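PDB 5IVU: cofilin from Streptomyces griseoflavus, which belongs to the ADF/cofilin family of actin-binding proteins and so probably binds actin. Local coordinates for residues A[25-30]-A[66-71]; A[7-12]-A[38-43]; A[83-88]-A[118-123]. One frame throughout, in Å; residues are numbered along the deposited sequence.

Interaction 1 (A[25-30]-A[66-71])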
loop_
_atom_site.group_PDB
_atom_site.type_symbol
_atom_site.label_atom_id
_atom_site.label_comp_id
_atom_site.label_asym_id
_atom_site.label_seq_id
_atom_site.Cartn_x
_atom_site.Cartn_y
_atom_site.Cartn_z
ATOM N N LYS A 25 -16.576 -0.485 2.760
ATOM C CA LYS A 25 -16.598 0.549 1.715
ATOM C C LYS A 25 -15.332 0.574 0.857
ATOM O O LYS A 25 -15.365 1.106 -0.244
ATOM C CB LYS A 25 -16.861 1.929 2.321
ATOM C CG LYS A 25 -18.190 1.991 3.063
ATOM C CD LYS A 25 -18.725 3.406 3.205
ATOM C CE LYS A 25 -19.977 3.439 4.078
ATOM N NZ LYS A 25 -21.083 2.592 3.542
ATOM N N LEU A 26 -14.243 -0.026 1.342
ATOM C CA LEU A 26 -12.919 0.080 0.715
ATOM C C LEU A 26 -12.218 -1.270 0.673
ATOM O O LEU A 26 -12.311 -2.061 1.613
ATOM C CB LEU A 26 -12.030 1.055 1.487
ATOM C CG LEU A 26 -12.429 2.521 1.562
ATOM C CD1 LEU A 26 -11.419 3.281 2.400
ATOM C CD2 LEU A 26 -12.562 3.132 0.172
ATOM N N LYS A 27 -11.530 -1.526 -0.434
ATOM C CA LYS A 27 -10.712 -2.719 -0.588
ATOM C C LYS A 27 -9.219 -2.377 -0.547
ATOM O O LYS A 27 -8.434 -3.171 -0.039
ATOM C CB LYS A 27 -11.086 -3.439 -1.878
ATOM C CG LYS A 27 -10.499 -4.839 -2.038
ATOM C CD LYS A 27 -11.109 -5.870 -1.101
ATOM C CE LYS A 27 -10.628 -7.261 -1.490
ATOM N NZ LYS A 27 -10.952 -8.310 -0.487
ATOM N N TYR A 28 -8.821 -1.209 -1.063
ATOM C CA TYR A 28 -7.426 -0.741 -0.935
ATOM C C TYR A 28 -7.249 0.768 -0.911
ATOM O O TYR A 28 -8.144 1.514 -1.292
ATOM C CB TYR A 28 -6.551 -1.344 -2.043
ATOM C CG TYR A 28 -6.817 -0.862 -3.459
ATOM C CD1 TYR A 28 -6.225 0.300 -3.948
ATOM C CD2 TYR A 28 -7.623 -1.605 -4.325
ATOM C CE1 TYR A 28 -6.448 0.723 -5.246
ATOM C CE2 TYR A 28 -7.842 -1.195 -5.628
ATOM C CZ TYR A 28 -7.266 -0.030 -6.076
ATOM O OH TYR A 28 -7.497 0.364 -7.354
ATOM N N ILE A 29 -6.068 1.193 -0.464
ATOM C CA ILE A 29 -5.680 2.608 -0.391
ATOM C C ILE A 29 -4.259 2.761 -0.963
ATOM O O ILE A 29 -3.371 1.965 -0.648
ATOM C CB ILE A 29 -5.665 3.132 1.068
ATOM C CG1 ILE A 29 -7.014 2.906 1.751
ATOM C CG2 ILE A 29 -5.302 4.615 1.108
ATOM C CD1 ILE A 29 -7.008 3.208 3.237
ATOM N N ILE A 30 -4.056 3.797 -1.783
ATOM C CA ILE A 30 -2.735 4.154 -2.307
ATOM C C ILE A 30 -2.252 5.433 -1.621
ATOM O O ILE A 30 -2.914 6.456 -1.700
ATOM C CB ILE A 30 -2.766 4.381 -3.836
ATOM C CG1 ILE A 30 -3.425 3.200 -4.577
ATOM C CG2 ILE A 30 -1.351 4.620 -4.367
ATOM C CD1 ILE A 30 -2.618 1.910 -4.586
ATOM N N ALA A 66 0.944 1.240 -0.218
ATOM C CA ALA A 66 -0.465 0.892 -0.294
ATOM C C ALA A 66 -0.845 -0.012 0.841
ATOM O O ALA A 66 0.015 -0.660 1.434
ATOM C CB ALA A 66 -0.782 0.216 -1.608
ATOM N N VAL A 67 -2.140 -0.038 1.135
ATOM C CA VAL A 67 -2.726 -1.065 1.986
ATOM C C VAL A 67 -3.797 -1.781 1.166
ATOM O O VAL A 67 -4.566 -1.138 0.456
ATOM C CB VAL A 67 -3.305 -0.475 3.283
ATOM C CG1 VAL A 67 -4.107 -1.521 4.041
ATOM C CG2 VAL A 67 -2.170 0.044 4.151
ATOM N N TYR A 68 -3.810 -3.113 1.255
ATOM C CA TYR A 68 -4.761 -3.941 0.532
ATOM C C TYR A 68 -5.412 -4.911 1.506
ATOM O O TYR A 68 -4.722 -5.567 2.283
ATOM C CB TYR A 68 -4.067 -4.725 -0.604
ATOM C CG TYR A 68 -5.064 -5.270 -1.599
ATOM C CD1 TYR A 68 -5.686 -6.503 -1.391
ATOM C CD2 TYR A 68 -5.421 -4.534 -2.727
ATOM C CE1 TYR A 68 -6.625 -6.996 -2.287
ATOM C CE2 TYR A 68 -6.354 -5.018 -3.629
ATOM C CZ TYR A 68 -6.961 -6.246 -3.405
ATOM O OH TYR A 68 -7.890 -6.748 -4.287
ATOM N N ASP A 69 -6.737 -4.994 1.460
ATOM C CA ASP A 69 -7.483 -5.909 2.310
ATOM C C ASP A 69 -7.563 -7.240 1.579
ATOM O O ASP A 69 -8.506 -7.510 0.848
ATOM C CB ASP A 69 -8.871 -5.349 2.648
ATOM C CG ASP A 69 -9.614 -6.192 3.675
ATOM O OD1 ASP A 69 -8.966 -6.922 4.474
ATOM O OD2 ASP A 69 -10.865 -6.144 3.674
ATOM N N LEU A 70 -6.543 -8.065 1.788
ATOM C CA LEU A 70 -6.352 -9.285 1.027
ATOM C C LEU A 70 -7.218 -10.405 1.567
ATOM O O LEU A 70 -7.105 -10.765 2.729
ATOM C CB LEU A 70 -4.881 -9.700 1.088
ATOM C CG LEU A 70 -4.413 -10.788 0.127
ATOM C CD1 LEU A 70 -4.327 -10.263 -1.293
ATOM C CD2 LEU A 70 -3.068 -11.314 0.588
ATOM N N GLU A 71 -8.067 -10.952 0.705
ATOM C CA GLU A 71 -8.904 -12.108 1.016
ATOM C C GLU A 71 -8.278 -13.389 0.447
ATOM O O GLU A 71 -7.781 -13.396 -0.674
ATOM C CB GLU A 71 -10.293 -11.901 0.407
ATOM C CG GLU A 71 -11.319 -12.966 0.790
ATOM C CD GLU A 71 -12.633 -12.804 0.054
ATOM O OE1 GLU A 71 -12.629 -12.830 -1.197
ATOM O OE2 GLU A 71 -13.676 -12.664 0.727
#
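Tyr28 and Tyr68 meet on one face of the sheet by different first torsions: CG of Tyr28 stands between its backbone N and carbonyl carbon (chi1 69°), whereas CG of Tyr68 lies anti to its backbone N. Their rings end nearly parallel, with planes 14° apart, but are slid so far past each other that they barely overlap. The closest touch is at the base, Tyr28 CB on Tyr68 CD2 at 3.5 Å. Lys27 bends at chi2 (71°), which brings CD close to Asp69 O. Its CG and CE pass the phenol oxygen of Tyr68, and NZ donates to Asp69 O at 2.9 Å, nearly in line with the C=O. In return Asp69 N donates to Lys27 O, also at 2.9 Å, and that carbonyl oxygen lies over one face of the Tyr68 ring, toward its rim. Further along the antiparallel pairing, Ile29 and Val67 form a hydrogen-bonded pair, Ile29 N to Val67 O at 2.9 Å and Val67 N to Ile29 O at 3.0 Å. Next to it, in the non-hydrogen-bonded pair Ile30 and Ala66, Ile30 CD1 rests on Ala66 CB at 3.9 Å. Helix 51-57 covers the tyrosine face: Phe54 meets both rings, Tyr51 meets Tyr68 edge-to-face, and Asp57 takes the Tyr28 hydroxyl. Lys27 and Tyr28 also form a classic beta bulge opposite Ser46 of strand 39-46, and strands 28-33 and 64-72 are the central pair of the mixed ADF-homology sheet. The Lys27 ammonium is thus held by a backbone carbonyl rather than a carboxylate. Asp69 OD2 and Glu71 OE1 lie 4.7 and 4.9 Å from Lys27 NZ, too far for contact, and Glu71 is bridged to Lys80; their charges would probably add only a diffuse attraction to the bond with Asp69 O.

Interaction 2 (A[7-12]-A[38-43])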
loop_
_atom_site.group_PDB
_atom_site.type_symbol
_atom_site.label_atom_id
_atom_site.label_comp_id
_atom_site.label_asym_id
_atom_site.label_seq_id
_atom_site.Cartn_x
_atom_site.Cartn_y
_atom_site.Cartn_z
ATOM N N VAL A 7 9.221 15.484 7.258
ATOM C CA VAL A 7 8.043 14.856 6.637
ATOM C C VAL A 7 6.939 14.553 7.651
ATOM O O VAL A 7 7.168 13.870 8.650
ATOM C CB VAL A 7 8.435 13.563 5.885
ATOM C CG1 VAL A 7 7.254 13.024 5.082
ATOM C CG2 VAL A 7 9.644 13.815 4.980
ATOM N N THR A 8 5.737 15.052 7.359
ATOM C CA THR A 8 4.599 14.989 8.281
ATOM C C THR A 8 3.494 14.064 7.722
ATOM O O THR A 8 3.274 13.989 6.511
ATOM C CB THR A 8 4.082 16.423 8.589
ATOM O OG1 THR A 8 3.372 16.431 9.828
ATOM C CG2 THR A 8 3.187 16.985 7.474
ATOM N N LEU A 9 2.817 13.350 8.612
ATOM C CA LEU A 9 1.739 12.439 8.219
ATOM C C LEU A 9 0.388 13.158 8.232
ATOM O O LEU A 9 -0.003 13.733 9.251
ATOM C CB LEU A 9 1.705 11.251 9.182
ATOM C CG LEU A 9 0.687 10.139 8.951
ATOM C CD1 LEU A 9 0.903 9.474 7.608
ATOM C CD2 LEU A 9 0.802 9.126 10.074
ATOM N N ASN A 10 -0.325 13.106 7.111
ATOM C CA ASN A 10 -1.673 13.667 7.019
ATOM C C ASN A 10 -2.681 12.844 7.850
ATOM O O ASN A 10 -2.617 11.610 7.881
ATOM C CB ASN A 10 -2.070 13.765 5.543
ATOM C CG ASN A 10 -3.285 14.646 5.297
ATOM O OD1 ASN A 10 -3.784 15.332 6.191
ATOM N ND2 ASN A 10 -3.752 14.642 4.055
ATOM N N ASP A 11 -3.583 13.540 8.551
ATOM C CA ASP A 11 -4.615 12.893 9.390
ATOM C C ASP A 11 -5.506 11.949 8.585
ATOM O O ASP A 11 -5.944 10.914 9.101
ATOM C CB ASP A 11 -5.513 13.940 10.084
ATOM C CG ASP A 11 -4.787 14.748 11.150
ATOM O OD1 ASP A 11 -3.849 14.229 11.800
ATOM O OD2 ASP A 11 -5.176 15.918 11.350
ATOM N N ALA A 12 -5.757 12.312 7.326
ATOM C CA ALA A 12 -6.548 11.497 6.388
ATOM C C ALA A 12 -5.994 10.086 6.111
ATOM O O ALA A 12 -6.753 9.200 5.718
ATOM C CB ALA A 12 -6.722 12.243 5.078
ATOM N N THR A 38 7.126 17.116 1.446
ATOM C CA THR A 38 6.778 17.522 2.829
ATOM C C THR A 38 5.721 16.717 3.613
ATOM O O THR A 38 5.768 16.722 4.850
ATOM C CB THR A 38 6.312 18.997 2.850
ATOM O OG1 THR A 38 5.182 19.155 1.978
ATOM C CG2 THR A 38 7.438 19.919 2.401
ATOM N N GLU A 39 4.769 16.068 2.926
ATOM C CA GLU A 39 3.732 15.270 3.605
ATOM C C GLU A 39 3.383 13.957 2.895
ATOM O O GLU A 39 3.392 13.880 1.661
ATOM C CB GLU A 39 2.458 16.099 3.853
ATOM C CG GLU A 39 1.439 16.153 2.711
ATOM C CD GLU A 39 0.219 17.015 3.030
ATOM O OE1 GLU A 39 0.370 18.103 3.633
ATOM O OE2 GLU A 39 -0.901 16.614 2.652
ATOM N N ILE A 40 3.062 12.940 3.698
ATOM C CA ILE A 40 2.503 11.687 3.198
ATOM C C ILE A 40 0.978 11.847 3.160
ATOM O O ILE A 40 0.372 12.282 4.138
ATOM C CB ILE A 40 2.879 10.487 4.090
ATOM C CG1 ILE A 40 4.406 10.337 4.196
ATOM C CG2 ILE A 40 2.262 9.198 3.541
ATOM C CD1 ILE A 40 4.869 9.486 5.364
ATOM N N ALA A 41 0.373 11.490 2.032
ATOM C CA ALA A 41 -1.045 11.725 1.781
ATOM C C ALA A 41 -1.657 10.542 1.059
ATOM O O ALA A 41 -0.932 9.703 0.511
ATOM C CB ALA A 41 -1.227 12.991 0.944
ATOM N N VAL A 42 -2.993 10.499 1.053
ATOM C CA VAL A 42 -3.759 9.500 0.316
ATOM C C VAL A 42 -3.828 9.952 -1.125
ATOM O O VAL A 42 -4.395 10.993 -1.398
ATOM C CB VAL A 42 -5.203 9.354 0.862
ATOM C CG1 VAL A 42 -6.029 8.386 0.008
ATOM C CG2 VAL A 42 -5.180 8.900 2.320
ATOM N N GLU A 43 -3.229 9.186 -2.037
ATOM C CA GLU A 43 -3.400 9.433 -3.470
ATOM C C GLU A 43 -4.782 8.980 -3.899
ATOM O O GLU A 43 -5.463 9.683 -4.646
ATOM C CB GLU A 43 -2.341 8.711 -4.310
ATOM C CG GLU A 43 -2.326 9.171 -5.776
ATOM C CD GLU A 43 -1.433 8.347 -6.682
ATOM O OE1 GLU A 43 -1.126 7.188 -6.356
ATOM O OE2 GLU A 43 -1.034 8.853 -7.741
#
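The short edge strand of the ADF-homology sheet, Thr8 and Leu9, pairs in parallel with Glu39 and Ile40 just before the chain turns into helix 11-21. Three backbone bonds stitch it down: Thr8 N to Thr38 O at 3.0 Å, Ile40 N to Thr8 O at 3.0 Å, and Asn10 N to Ile40 O at 3.2 Å. On the side turned to helix 96-112, CG1 of Val7, anti to its backbone N (chi1 -172°), meets Ile40 CG1 at 4.0 Å, the two side chains crossing at about a right angle. Leu9 CD1, on the same face of the sheet, reaches Ile40 CB at 4.2 Å from another direction, and Ser105 and Leu109 of that helix touch Ile40 as well. On the other face, the Thr8 methyl CG2 lies against Glu39 CB at 3.8 Å. Beyond the strand, Val42 CG2 approaches the first turn of the helix at Ala12 O. Asn34 steadies the start of the partner strand, bonding the Thr38 hydroxyl and Glu39 N. Asn10 ND2 stops 3.7 Å from Glu39 OE2, with amide and carboxylate planes 50° apart. The contact is thus held by main-chain bonds and a small apolar cluster around Ile40, while the amide and carboxylate are likely to add no more than a weak electrostatic attraction.

Interaction 3 (A[83-88]-A[118-123])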
loop_
_atom_site.group_PDB
_atom_site.type_symbol
_atom_site.label_atom_id
_atom_site.label_comp_id
_atom_site.label_asym_id
_atom_site.label_seq_id
_atom_site.Cartn_x
_atom_site.Cartn_y
_atom_site.Cartn_z
ATOM N N LYS A 83 -6.382 -10.513 5.404
ATOM C CA LYS A 83 -5.170 -9.951 5.976
ATOM C C LYS A 83 -4.889 -8.571 5.402
ATOM O O LYS A 83 -4.795 -8.399 4.198
ATOM C CB LYS A 83 -4.001 -10.895 5.737
ATOM C CG LYS A 83 -3.994 -12.065 6.699
ATOM C CD LYS A 83 -2.699 -12.854 6.661
ATOM C CE LYS A 83 -2.542 -13.698 7.913
ATOM N NZ LYS A 83 -1.350 -14.590 7.829
ATOM N N LEU A 84 -4.757 -7.591 6.285
ATOM C CA LEU A 84 -4.392 -6.240 5.894
ATOM C C LEU A 84 -2.908 -6.273 5.513
ATOM O O LEU A 84 -2.054 -6.627 6.329
ATOM C CB LEU A 84 -4.657 -5.246 7.036
ATOM C CG LEU A 84 -6.133 -5.151 7.470
ATOM C CD1 LEU A 84 -6.276 -4.669 8.904
ATOM C CD2 LEU A 84 -6.925 -4.264 6.526
ATOM N N THR A 85 -2.631 -5.901 4.269
ATOM C CA THR A 85 -1.327 -6.045 3.656
ATOM C C THR A 85 -0.739 -4.682 3.301
ATOM O O THR A 85 -1.328 -3.945 2.525
ATOM C CB THR A 85 -1.444 -6.884 2.365
ATOM O OG1 THR A 85 -2.109 -8.122 2.649
ATOM C CG2 THR A 85 -0.073 -7.148 1.759
ATOM N N PHE A 86 0.410 -4.354 3.894
ATOM C CA PHE A 86 1.174 -3.154 3.547
ATOM C C PHE A 86 2.146 -3.481 2.427
ATOM O O PHE A 86 2.807 -4.513 2.461
ATOM C CB PHE A 86 1.940 -2.641 4.761
ATOM C CG PHE A 86 2.541 -1.281 4.570
ATOM C CD1 PHE A 86 1.788 -0.137 4.794
ATOM C CD2 PHE A 86 3.861 -1.143 4.177
ATOM C CE1 PHE A 86 2.343 1.123 4.631
ATOM C CE2 PHE A 86 4.424 0.111 4.010
ATOM C CZ PHE A 86 3.663 1.248 4.237
ATOM N N VAL A 87 2.212 -2.603 1.435
ATOM C CA VAL A 87 3.001 -2.809 0.235
ATOM C C VAL A 87 3.904 -1.596 0.077
ATOM O O VAL A 87 3.405 -0.482 -0.039
ATOM C CB VAL A 87 2.094 -2.913 -1.019
ATOM C CG1 VAL A 87 2.917 -2.990 -2.306
ATOM C CG2 VAL A 87 1.171 -4.119 -0.911
ATOM N N SER A 88 5.216 -1.808 0.080
ATOM C CA SER A 88 6.152 -0.784 -0.354
ATOM C C SER A 88 6.448 -1.042 -1.829
ATOM O O SER A 88 7.032 -2.067 -2.173
ATOM C CB SER A 88 7.435 -0.829 0.460
ATOM O OG SER A 88 7.155 -0.598 1.821
ATOM N N VAL A 118 0.462 -8.510 7.046
ATOM C CA VAL A 118 1.592 -8.834 6.160
ATOM C C VAL A 118 2.196 -7.591 5.505
ATOM O O VAL A 118 1.513 -6.600 5.280
ATOM C CB VAL A 118 1.227 -9.852 5.046
ATOM C CG1 VAL A 118 1.154 -11.279 5.585
ATOM C CG2 VAL A 118 -0.077 -9.486 4.381
ATOM N N GLU A 119 3.490 -7.678 5.203
ATOM C CA GLU A 119 4.224 -6.643 4.497
ATOM C C GLU A 119 4.849 -7.212 3.231
ATOM O O GLU A 119 5.354 -8.334 3.222
ATOM C CB GLU A 119 5.344 -6.085 5.361
ATOM C CG GLU A 119 4.878 -5.409 6.633
ATOM C CD GLU A 119 6.041 -5.045 7.523
ATOM O OE1 GLU A 119 6.735 -5.983 7.979
ATOM O OE2 GLU A 119 6.263 -3.828 7.738
ATOM N N ILE A 120 4.820 -6.405 2.179
ATOM C CA ILE A 120 5.394 -6.749 0.901
ATOM C C ILE A 120 6.305 -5.590 0.487
ATOM O O ILE A 120 5.928 -4.430 0.593
ATOM C CB ILE A 120 4.301 -6.958 -0.183
ATOM C CG1 ILE A 120 3.220 -7.956 0.267
ATOM C CG2 ILE A 120 4.919 -7.440 -1.490
ATOM C CD1 ILE A 120 3.668 -9.402 0.330
ATOM N N GLN A 121 7.513 -5.925 0.047
ATOM C CA GLN A 121 8.411 -4.990 -0.604
ATOM C C GLN A 121 8.424 -5.441 -2.057
ATOM O O GLN A 121 8.750 -6.592 -2.343
ATOM C CB GLN A 121 9.796 -5.078 0.036
ATOM C CG GLN A 121 10.823 -4.058 -0.469
ATOM C CD GLN A 121 10.647 -2.646 0.098
ATOM O OE1 GLN A 121 10.327 -2.463 1.276
ATOM N NE2 GLN A 121 10.887 -1.640 -0.744
ATOM N N GLY A 122 8.001 -4.570 -2.965
ATOM C CA GLY A 122 7.865 -4.921 -4.377
ATOM C C GLY A 122 8.756 -4.052 -5.234
ATOM O O GLY A 122 8.614 -2.829 -5.212
ATOM N N THR A 123 9.649 -4.692 -5.999
ATOM C CA THR A 123 10.524 -4.021 -6.970
ATOM C C THR A 123 10.189 -4.303 -8.435
ATOM O O THR A 123 10.781 -3.703 -9.336
ATOM C CB THR A 123 11.990 -4.421 -6.751
ATOM O OG1 THR A 123 12.103 -5.847 -6.820
ATOM C CG2 THR A 123 12.468 -3.943 -5.393
HETATM O O HOH W 1 6.676 -2.967 3.051
#
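Val118 and Thr85 begin the parallel pairing of strands 81-89 and 118-122, the two strands of a beta-alpha-beta crossover whose connection is helix 96-112. Five backbone bonds zip the pair together, passing back and forth between the strands. Val118 N to Leu84 O is the longest at 3.2 Å; Phe86 N to Val118 O follows, and Ile120 N to Phe86 O, Ser88 N to Ile120 O and Gly122 N to Ser88 O are each 2.8 Å. Among packing contacts, Thr85 CG2, anti to its backbone N, touches two branched neighbours, Val118 CG2 at 3.5 Å and Ile120 CG1 at 3.7 Å. Val87 CG2 adds a looser touch on Ile120 CB. On the opposite face the Phe86 ring is packed by Leu109 and Arg110 of helix 96-112, and Arg110 also forms a salt bridge with Glu119. On that face too the Gln121 amide makes van der Waals contact with Ser88, Gln121 OE1 being 3.4 Å from Ser88 CB. Polar side-chain contacts are fewer. Thr85 OG1 donates to Lys83 O in its own strand at 3.1 Å, approaching from above the carbonyl plane. An alanine in place of Thr85 would probably leave Lys83 O without this donor and open a gap beside Val118 CG2 and Ile120 CG1. A water at the Phe86 ring edge, in its plane, bonds Ser88 OG at 2.7 Å and donates to Ile120 O at 3.0 Å, giving that carbonyl oxygen a second donor besides Ser88 N.

Overall arrangement
From the N terminus, interaction 2 opens at 7-12, the edge strand leading into helix 11-21, and interaction 1 opens at 25-30 before interaction 2 closes at 38-43. The two loops therefore cross, interaction 1 closing only at 66-71. They touch where Ile30 O meets Glu43 N at 2.8 Å, between adjoining strands. Interaction 3 follows in series, opening at 83-88 and closing at 118-123 around helix 96-112. It borders interaction 1 through Tyr68 O and Thr85 N, 2.9 Å apart. Interactions 2 and 3 do not touch, their nearest atoms about 8 Å apart; they secure the two outermost strands of one mixed sheet, with interaction 1 between them.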